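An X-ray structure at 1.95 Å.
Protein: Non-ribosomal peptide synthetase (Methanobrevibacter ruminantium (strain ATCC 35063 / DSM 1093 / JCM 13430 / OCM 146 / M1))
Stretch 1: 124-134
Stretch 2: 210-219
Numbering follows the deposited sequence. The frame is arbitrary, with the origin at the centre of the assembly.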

ATOM      1  N   LEU A 124       9.349  25.643   2.284  1.00 38.47           N
ATOM      2  CA  LEU A 124      10.512  25.126   2.992  1.00 35.57           C
ATOM      3  C   LEU A 124      11.517  24.588   1.976  1.00 41.34           C
ATOM      4  O   LEU A 124      11.161  24.247   0.847  1.00 44.05           O
ATOM      5  CB  LEU A 124      10.099  24.022   3.975  1.00 38.17           C
ATOM      6  CG  LEU A 124       8.930  24.315   4.932  1.00 38.28           C
ATOM      7  CD1 LEU A 124       8.461  23.039   5.662  1.00 37.76           C
ATOM      8  CD2 LEU A 124       9.303  25.408   5.948  1.00 37.39           C
ATOM      9  N   GLU A 125      12.787  24.537   2.368  1.00 38.49           N
ATOM     10  CA  GLU A 125      13.805  23.990   1.481  1.00 42.76           C
ATOM     11  C   GLU A 125      13.945  22.491   1.713  1.00 38.98           C
ATOM     12  O   GLU A 125      13.918  22.026   2.852  1.00 38.68           O
ATOM     13  CB  GLU A 125      15.155  24.674   1.691  1.00 45.70           C
ATOM     14  CG  GLU A 125      15.284  26.014   0.996  1.00 51.07           C
ATOM     15  CD  GLU A 125      16.511  26.790   1.461  1.00 67.26           C
ATOM     16  OE1 GLU A 125      16.955  26.566   2.612  1.00 64.05           O
ATOM     17  OE2 GLU A 125      17.023  27.630   0.682  1.00 70.96           O
ATOM     18  N   LEU A 126      14.083  21.737   0.620  1.00 37.42           N
ATOM     19  CA  LEU A 126      14.290  20.296   0.742  1.00 34.91           C
ATOM     20  C   LEU A 126      15.656  19.985   1.346  1.00 33.88           C
ATOM     21  O   LEU A 126      15.756  19.242   2.327  1.00 37.19           O
ATOM     22  CB  LEU A 126      14.138  19.637  -0.629  1.00 39.61           C
ATOM     23  CG  LEU A 126      13.971  18.125  -0.696  1.00 36.18           C
ATOM     24  CD1 LEU A 126      12.700  17.727  -0.016  1.00 31.12           C
ATOM     25  CD2 LEU A 126      13.950  17.682  -2.142  1.00 37.02           C
ATOM     26  N   GLY A 127      16.724  20.545   0.774  1.00 37.72           N
ATOM     27  CA  GLY A 127      18.038  20.290   1.341  1.00 34.60           C
ATOM     28  C   GLY A 127      18.523  18.880   1.031  1.00 38.06           C
ATOM     29  O   GLY A 127      18.166  18.276   0.016  1.00 34.56           O
ATOM     30  N   ASN A 128      19.351  18.347   1.926  1.00 35.08           N
ATOM     31  CA  ASN A 128      19.806  16.973   1.804  1.00 32.79           C
ATOM     32  C   ASN A 128      18.791  16.026   2.426  1.00 32.29           C
ATOM     33  O   ASN A 128      18.251  16.290   3.503  1.00 32.66           O
ATOM     34  CB  ASN A 128      21.159  16.794   2.484  1.00 33.40           C
ATOM     35  CG  ASN A 128      22.208  17.738   1.949  1.00 37.45           C
ATOM     36  OD1 ASN A 128      22.229  18.070   0.756  1.00 37.69           O
ATOM     37  ND2 ASN A 128      23.076  18.196   2.833  1.00 37.26           N
ATOM     38  N   VAL A 129      18.564  14.894   1.771  1.00 32.45           N
ATOM     39  CA  VAL A 129      17.471  13.997   2.132  1.00 30.53           C
ATOM     40  C   VAL A 129      18.027  12.697   2.686  1.00 28.83           C
ATOM     41  O   VAL A 129      18.995  12.152   2.152  1.00 31.52           O
ATOM     42  CB  VAL A 129      16.567  13.736   0.913  1.00 29.48           C
ATOM     43  CG1 VAL A 129      15.691  12.472   1.130  1.00 25.48           C
ATOM     44  CG2 VAL A 129      15.730  14.980   0.630  1.00 29.15           C
ATOM     45  N   LEU A 130      17.427  12.215   3.766  1.00 27.48           N
ATOM     46  CA  LEU A 130      17.555  10.828   4.190  1.00 30.38           C
ATOM     47  C   LEU A 130      16.335  10.082   3.650  1.00 29.54           C
ATOM     48  O   LEU A 130      15.211  10.316   4.100  1.00 30.08           O
ATOM     49  CB  LEU A 130      17.637  10.721   5.710  1.00 29.26           C
ATOM     50  CG  LEU A 130      17.515   9.278   6.200  1.00 32.03           C
ATOM     51  CD1 LEU A 130      18.707   8.508   5.690  1.00 29.23           C
ATOM     52  CD2 LEU A 130      17.409   9.192   7.710  1.00 26.23           C
ATOM     53  N   LEU A 131      16.550   9.204   2.680  1.00 26.30           N
ATOM     54  CA  LEU A 131      15.497   8.395   2.087  1.00 30.59           C
ATOM     55  C   LEU A 131      15.553   6.968   2.629  1.00 26.39           C
ATOM     56  O   LEU A 131      16.589   6.285   2.519  1.00 30.15           O
ATOM     57  CB  LEU A 131      15.635   8.383   0.562  1.00 25.30           C
ATOM     58  CG  LEU A 131      14.726   7.436  -0.217  1.00 25.27           C
ATOM     59  CD1 LEU A 131      13.245   7.776  -0.009  1.00 25.21           C
ATOM     60  CD2 LEU A 131      15.079   7.474  -1.711  1.00 23.65           C
ATOM     61  N   THR A 132      14.434   6.517   3.184  1.00 26.16           N
ATOM     62  CA  THR A 132      14.261   5.112   3.518  1.00 28.87           C
ATOM     63  C   THR A 132      13.450   4.442   2.423  1.00 30.24           C
ATOM     64  O   THR A 132      12.622   5.079   1.770  1.00 29.21           O
ATOM     65  CB  THR A 132      13.547   4.898   4.867  1.00 27.28           C
ATOM     66  OG1 THR A 132      12.145   5.189   4.739  1.00 29.11           O
ATOM     67  CG2 THR A 132      14.164   5.725   5.977  1.00 28.18           C
ATOM     68  N   GLY A 133      13.690   3.147   2.242  1.00 29.06           N
ATOM     69  CA  GLY A 133      12.975   2.378   1.251  1.00 27.73           C
ATOM     70  C   GLY A 133      13.429   2.612  -0.168  1.00 34.95           C
ATOM     71  O   GLY A 133      12.627   2.461  -1.101  1.00 32.67           O
ATOM     72  N   ALA A 134      14.701   2.973  -0.367  1.00 33.22           N
ATOM     73  CA  ALA A 134      15.168   3.336  -1.703  1.00 32.78           C
ATOM     74  C   ALA A 134      15.115   2.174  -2.692  1.00 34.64           C
ATOM     75  O   ALA A 134      15.212   2.409  -3.898  1.00 34.87           O
ATOM     76  CB  ALA A 134      16.596   3.883  -1.627  1.00 36.10           C
ATOM     77  N   PRO A 210      24.759  16.109   7.560  1.00 43.61           N
ATOM     78  CA  PRO A 210      23.890  17.260   7.230  1.00 42.36           C
ATOM     79  C   PRO A 210      22.590  16.845   6.536  1.00 40.53           C
ATOM     80  O   PRO A 210      22.407  16.944   5.317  1.00 41.64           O
ATOM     81  CB  PRO A 210      24.789  18.104   6.320  1.00 36.33           C
ATOM     82  CG  PRO A 210      25.661  17.120   5.652  1.00 39.27           C
ATOM     83  CD  PRO A 210      25.938  16.044   6.675  1.00 44.85           C
ATOM     84  N   ILE A 211      21.643  16.379   7.350  1.00 37.76           N
ATOM     85  CA  ILE A 211      20.355  15.883   6.887  1.00 37.29           C
ATOM     86  C   ILE A 211      19.282  16.911   7.216  1.00 37.04           C
ATOM     87  O   ILE A 211      19.116  17.307   8.378  1.00 37.62           O
ATOM     88  CB  ILE A 211      20.033  14.510   7.503  1.00 39.28           C
ATOM     89  CG1 ILE A 211      20.950  13.461   6.866  1.00 35.48           C
ATOM     90  CG2 ILE A 211      18.544  14.164   7.294  1.00 36.61           C
ATOM     91  CD1 ILE A 211      21.068  12.173   7.629  1.00 39.34           C
ATOM     92  N   ASP A 212      18.551  17.337   6.188  1.00 33.68           N
ATOM     93  CA  ASP A 212      17.485  18.319   6.333  1.00 39.36           C
ATOM     94  C   ASP A 212      16.087  17.730   6.275  1.00 35.79           C
ATOM     95  O   ASP A 212      15.182  18.250   6.934  1.00 36.45           O
ATOM     96  CB  ASP A 212      17.623  19.385   5.243  1.00 31.42           C
ATOM     97  CG  ASP A 212      18.992  20.004   5.242  1.00 37.85           C
ATOM     98  OD1 ASP A 212      19.401  20.470   6.324  1.00 35.99           O
ATOM     99  OD2 ASP A 212      19.670  20.007   4.189  1.00 39.75           O
ATOM    100  N   THR A 213      15.880  16.665   5.503  1.00 35.83           N
ATOM    101  CA  THR A 213      14.555  16.079   5.342  1.00 29.91           C
ATOM    102  C   THR A 213      14.657  14.565   5.349  1.00 30.36           C
ATOM    103  O   THR A 213      15.445  14.008   4.586  1.00 30.70           O
ATOM    104  CB  THR A 213      13.904  16.508   4.032  1.00 30.24           C
ATOM    105  OG1 THR A 213      13.943  17.938   3.883  1.00 34.11           O
ATOM    106  CG2 THR A 213      12.463  16.005   3.988  1.00 30.33           C
ATOM    107  N   VAL A 214      13.851  13.903   6.179  1.00 29.88           N
ATOM    108  CA  VAL A 214      13.663  12.459   6.085  1.00 30.46           C
ATOM    109  C   VAL A 214      12.434  12.200   5.224  1.00 23.95           C
ATOM    110  O   VAL A 214      11.392  12.811   5.436  1.00 28.88           O
ATOM    111  CB  VAL A 214      13.502  11.823   7.470  1.00 26.86           C
ATOM    112  CG1 VAL A 214      13.294  10.325   7.315  1.00 23.55           C
ATOM    113  CG2 VAL A 214      14.722  12.108   8.343  1.00 29.31           C
ATOM    114  N   ILE A 215      12.571  11.354   4.216  1.00 22.17           N
ATOM    115  CA  ILE A 215      11.437  10.846   3.449  1.00 25.50           C
ATOM    116  C   ILE A 215      11.334   9.351   3.720  1.00 24.65           C
ATOM    117  O   ILE A 215      12.214   8.565   3.328  1.00 26.44           O
ATOM    118  CB  ILE A 215      11.568  11.150   1.953  1.00 25.25           C
ATOM    119  CG1 ILE A 215      11.806  12.660   1.759  1.00 25.82           C
ATOM    120  CG2 ILE A 215      10.312  10.703   1.236  1.00 24.12           C
ATOM    121  CD1 ILE A 215      11.665  13.152   0.327  1.00 23.89           C
ATOM    122  N   ASN A 216      10.259   8.960   4.417  1.00 26.84           N
ATOM    123  CA  ASN A 216      10.061   7.587   4.871  1.00 23.79           C
ATOM    124  C   ASN A 216       9.074   6.900   3.942  1.00 22.32           C
ATOM    125  O   ASN A 216       7.850   6.994   4.109  1.00 23.69           O
ATOM    126  CB  ASN A 216       9.576   7.531   6.312  1.00 24.59           C
ATOM    127  CG  ASN A 216       9.661   6.120   6.858  1.00 29.11           C
ATOM    128  OD1 ASN A 216      10.752   5.564   6.964  1.00 31.45           O
ATOM    129  ND2 ASN A 216       8.519   5.511   7.130  1.00 27.10           N
ATOM    130  N   SER A 217       9.621   6.238   2.924  1.00 24.47           N
ATOM    131  CA  SER A 217       8.827   5.421   2.026  1.00 23.27           C
ATOM    132  C   SER A 217       9.012   3.938   2.285  1.00 24.21           C
ATOM    133  O   SER A 217       8.324   3.134   1.659  1.00 26.03           O
ATOM    134  CB  SER A 217       9.154   5.744   0.561  1.00 23.68           C
ATOM    135  OG  SER A 217      10.357   5.103   0.172  1.00 29.32           O
ATOM    136  N   ALA A 218       9.909   3.546   3.197  1.00 25.96           N
ATOM    137  CA  ALA A 218       9.986   2.145   3.580  1.00 25.62           C
ATOM    138  C   ALA A 218       8.678   1.744   4.231  1.00 27.26           C
ATOM    139  O   ALA A 218       8.182   2.442   5.122  1.00 25.29           O
ATOM    140  CB  ALA A 218      11.139   1.889   4.551  1.00 23.66           C
ATOM    141  N   ALA A 219       8.139   0.611   3.793  1.00 28.92           N
ATOM    142  CA  ALA A 219       6.869   0.059   4.237  1.00 25.87           C
ATOM    143  C   ALA A 219       6.779  -1.393   3.795  1.00 29.82           C
ATOM    144  O   ALA A 219       7.310  -1.767   2.745  1.00 30.91           O
ATOM    145  CB  ALA A 219       5.682   0.823   3.657  1.00 25.16           C
TER
HETATM  146  O   HOH W   1       9.691   2.416  -1.474  1.00 32.64           O

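Strands 129-132 and 213-216 run parallel, with 14° between their directions and a closest axial approach of 4.6 Å. Val-129 pairs with Thr-213, Leu-130 with Val-214, Leu-131 with Ile-215 and Thr-132 with Asn-216. The hydrogen bonds follow the parallel pattern, in which one residue bonds to two neighbours across the gap. Leu-130 N donates to Thr-213 O (2.8 Å), and Ile-215 N donates to Leu-130 O (2.8 Å). Thr-132 N then donates to Ile-215 O (3.0 Å). At the start of the ladder, Asn-128 O accepts from both Asp-212 N (2.9 Å) and Thr-213 N (3.1 Å).

Side chains alternate between the two faces. Val-129, Leu-131, Thr-213 and Ile-215 share one face, where Val-129 CG1 lies 3.9 Å from Ile-215 CG1. Leu-130, Thr-132, Val-214 and Asn-216 share the other. There Leu-130 CD2 packs 4.0 Å from Val-214 CG2, and Leu-130 CB reaches Ile-211 CG2 at 3.9 Å. All four strand pairs are buried, which suits their mostly aliphatic side chains.

Polar side chains fasten both ends. Asp-212 OD2 accepts from Asn-128 N (2.8 Å), and Asn-128 ND2 donates to Pro-210 O (2.9 Å). Thr-213 OG1 donates to Leu-126 O (2.7 Å). Gly-127 has positive phi, and a CB there would clash with Asp-212 OD2.

At the far end, Thr-132 OG1 donates to Asn-216 OD1 (2.7 Å) and accepts from Ala-218 N (3.2 Å). Its buried hydroxyl is thus used in both roles. Ser-217 OG donates to Thr-132 O (2.8 Å). Gly-133 also has positive phi, and a CB would clash with Ala-218 N and Ser-217 OG. Water 1 donates to Gly-133 O (3.0 Å) and weakly to Ser-217 O (3.5 Å). The contact buries 767 Å² in total.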